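Local coordinates for LAO/AO transport system kinase (Escherichia coli, PDB 2P67), which is probably a MeaB-type GTPase of the P-loop NTPase class, although its name calls it a kinase, at residues Gly66-Phe72 against Ile201-Asp205. Numbering follows the deposited sequence.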
ATOM      1  N   GLY A  66      -3.030 -13.355  22.528  1.00 39.37           N
ATOM      2  CA  GLY A  66      -3.640 -14.661  22.800  1.00 39.33           C
ATOM      3  C   GLY A  66      -3.265 -15.765  21.821  1.00 39.68           C
ATOM      4  O   GLY A  66      -3.803 -16.875  21.906  1.00 39.68           O
ATOM      5  N   ALA A  67      -2.334 -15.471  20.906  1.00 38.96           N
ATOM      6  CA  ALA A  67      -1.947 -16.418  19.843  1.00 38.43           C
ATOM      7  C   ALA A  67      -0.884 -17.433  20.277  1.00 38.31           C
ATOM      8  O   ALA A  67      -0.577 -18.368  19.522  1.00 38.07           O
ATOM      9  CB  ALA A  67      -1.491 -15.672  18.584  1.00 38.57           C
ATOM     10  N   GLY A  68      -0.311 -17.221  21.465  1.00 37.68           N
ATOM     11  CA  GLY A  68       0.673 -18.134  22.059  1.00 37.10           C
ATOM     12  C   GLY A  68       2.068 -17.970  21.476  1.00 36.25           C
ATOM     13  O   GLY A  68       2.797 -18.954  21.299  1.00 36.40           O
ATOM     14  N   LYS A  69       2.432 -16.721  21.183  1.00 35.30           N
ATOM     15  CA  LYS A  69       3.702 -16.401  20.534  1.00 34.39           C
ATOM     16  C   LYS A  69       4.892 -16.857  21.386  1.00 33.98           C
ATOM     17  O   LYS A  69       5.844 -17.442  20.860  1.00 33.43           O
ATOM     18  CB  LYS A  69       3.782 -14.898  20.228  1.00 34.45           C
ATOM     19  CG  LYS A  69       5.110 -14.429  19.653  1.00 34.70           C
ATOM     20  CD  LYS A  69       5.015 -13.047  18.999  1.00 35.38           C
ATOM     21  CE  LYS A  69       4.579 -11.929  19.942  1.00 35.95           C
ATOM     22  NZ  LYS A  69       5.574 -11.592  21.006  1.00 37.20           N
ATOM     23  N   SER A  70       4.838 -16.591  22.689  1.00 33.97           N
ATOM     24  CA  SER A  70       5.936 -16.968  23.594  1.00 33.99           C
ATOM     25  C   SER A  70       6.196 -18.480  23.595  1.00 33.34           C
ATOM     26  O   SER A  70       7.340 -18.913  23.483  1.00 33.19           O
ATOM     27  CB  SER A  70       5.661 -16.490  25.025  1.00 34.94           C
ATOM     28  OG  SER A  70       5.750 -15.076  25.123  1.00 38.28           O
ATOM     29  N   THR A  71       5.137 -19.279  23.741  1.00 32.76           N
ATOM     30  CA  THR A  71       5.291 -20.742  23.784  1.00 31.74           C
ATOM     31  C   THR A  71       5.752 -21.288  22.444  1.00 30.44           C
ATOM     32  O   THR A  71       6.598 -22.193  22.387  1.00 29.47           O
ATOM     33  CB  THR A  71       4.010 -21.475  24.266  1.00 32.23           C
ATOM     34  OG1 THR A  71       2.939 -21.296  23.322  1.00 34.20           O
ATOM     35  CG2 THR A  71       3.585 -20.943  25.616  1.00 32.11           C
ATOM     36  N   PHE A  72       5.202 -20.725  21.364  1.00 28.85           N
ATOM     37  CA  PHE A  72       5.618 -21.109  20.025  1.00 27.73           C
ATOM     38  C   PHE A  72       7.100 -20.821  19.798  1.00 27.09           C
ATOM     39  O   PHE A  72       7.825 -21.693  19.341  1.00 26.92           O
ATOM     40  CB  PHE A  72       4.768 -20.428  18.932  1.00 27.51           C
ATOM     41  CG  PHE A  72       5.326 -20.619  17.553  1.00 27.56           C
ATOM     42  CD1 PHE A  72       5.121 -21.816  16.877  1.00 28.59           C
ATOM     43  CD2 PHE A  72       6.091 -19.623  16.947  1.00 27.71           C
ATOM     44  CE1 PHE A  72       5.656 -22.020  15.615  1.00 28.20           C
ATOM     45  CE2 PHE A  72       6.637 -19.814  15.680  1.00 28.81           C
ATOM     46  CZ  PHE A  72       6.414 -21.024  15.008  1.00 29.97           C
ATOM     47  N   ILE A 201      -1.772 -21.478  13.236  1.00 23.48           N
ATOM     48  CA  ILE A 201      -2.812 -21.393  14.259  1.00 25.98           C
ATOM     49  C   ILE A 201      -2.316 -22.223  15.436  1.00 27.23           C
ATOM     50  O   ILE A 201      -2.227 -23.452  15.343  1.00 25.39           O
ATOM     51  CB  ILE A 201      -4.204 -21.926  13.764  1.00 26.20           C
ATOM     52  CG1 ILE A 201      -4.562 -21.426  12.340  1.00 27.95           C
ATOM     53  CG2 ILE A 201      -5.312 -21.625  14.801  1.00 28.07           C
ATOM     54  CD1 ILE A 201      -4.846 -19.899  12.192  1.00 26.36           C
ATOM     55  N   ASN A 202      -1.933 -21.554  16.521  1.00 29.81           N
ATOM     56  CA  ASN A 202      -1.387 -22.254  17.699  1.00 33.28           C
ATOM     57  C   ASN A 202      -2.546 -22.719  18.598  1.00 34.95           C
ATOM     58  O   ASN A 202      -3.694 -22.313  18.400  1.00 35.87           O
ATOM     59  CB  ASN A 202      -0.404 -21.335  18.455  1.00 33.61           C
ATOM     60  CG  ASN A 202       0.544 -22.082  19.423  1.00 34.30           C
ATOM     61  OD1 ASN A 202       0.692 -23.320  19.403  1.00 32.08           O
ATOM     62  ND2 ASN A 202       1.210 -21.296  20.280  1.00 36.93           N
ATOM     63  N   LYS A 203      -2.239 -23.598  19.546  1.00 37.32           N
ATOM     64  CA  LYS A 203      -3.202 -24.089  20.557  1.00 39.34           C
ATOM     65  C   LYS A 203      -4.212 -25.045  19.947  1.00 40.21           C
ATOM     66  O   LYS A 203      -5.385 -25.084  20.355  1.00 40.91           O
ATOM     67  CB  LYS A 203      -3.888 -22.945  21.318  1.00 39.49           C
ATOM     68  CG  LYS A 203      -2.905 -22.004  22.021  1.00 41.81           C
ATOM     69  CD  LYS A 203      -3.600 -20.867  22.752  1.00 43.31           C
ATOM     70  CE  LYS A 203      -2.557 -19.953  23.389  1.00 44.59           C
ATOM     71  NZ  LYS A 203      -3.149 -18.674  23.872  1.00 45.26           N
ATOM     72  N   ASP A 204      -3.743 -25.820  18.974  1.00 41.26           N
ATOM     73  CA  ASP A 204      -4.477 -26.969  18.459  1.00 43.00           C
ATOM     74  C   ASP A 204      -4.315 -28.108  19.462  1.00 44.10           C
ATOM     75  O   ASP A 204      -3.589 -29.077  19.221  1.00 44.81           O
ATOM     76  CB  ASP A 204      -3.971 -27.398  17.069  1.00 42.76           C
ATOM     77  CG  ASP A 204      -4.938 -28.360  16.369  1.00 43.31           C
ATOM     78  OD1 ASP A 204      -6.021 -28.610  16.937  1.00 43.07           O
ATOM     79  OD2 ASP A 204      -4.620 -28.862  15.264  1.00 41.92           O
ATOM     80  N   ASP A 205      -4.989 -27.965  20.598  1.00 45.55           N
ATOM     81  CA  ASP A 205      -4.867 -28.904  21.711  1.00 46.56           C
ATOM     82  C   ASP A 205      -6.154 -28.905  22.529  1.00 46.77           C
ATOM     83  O   ASP A 205      -6.993 -28.001  22.384  1.00 46.64           O
ATOM     84  CB  ASP A 205      -3.650 -28.552  22.595  1.00 47.03           C
ATOM     85  CG  ASP A 205      -3.712 -27.135  23.172  1.00 48.10           C
ATOM     86  OD1 ASP A 205      -4.785 -26.726  23.668  1.00 50.41           O
ATOM     87  OD2 ASP A 205      -2.676 -26.425  23.142  1.00 49.71           O
TER
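The loop that fits the P-loop (Walker A) pattern meets what is probably the NKxD motif of a P-loop GTPase fold where Gly66 and Gly68 face Asn202 and Lys203; in such GTPases both motifs belong to the nucleotide site. Lys203 suits its place by length: extended beyond CG, its chain runs past the glycine loop, CE 3.9 Å from Gly68 CA, and NZ donates a 2.7 Å hydrogen bond to Gly66 O. The ammonium sits above that carbonyl plane, 55° out of it. Gly68, at the N-cap of the helix, has positive phi, and any CB would collide with Asn202 ND2; glycine meets both demands. With CG anti to its backbone N (chi1 -162°), Asn202 pushes its amide toward the helix start. CB lies 3.2 Å from Ala67 O, while ND2 lies 3.0 Å from Gly68 O, which accepts the backbone bond of Phe72 N. The other end of the amide, OD1, accepts Ala242 N and, weakly, Lys203 N, which fixes the flat group's rotation. Phe72 offers CB to ND2 before its ring turns away to Leu176 and helix 248-264. Thus the loop leading into helix 69-82 is joined to the loop after strand 198-201, with strand 172-177 lying between strands 57-63 and 198-201 in the parallel sheet.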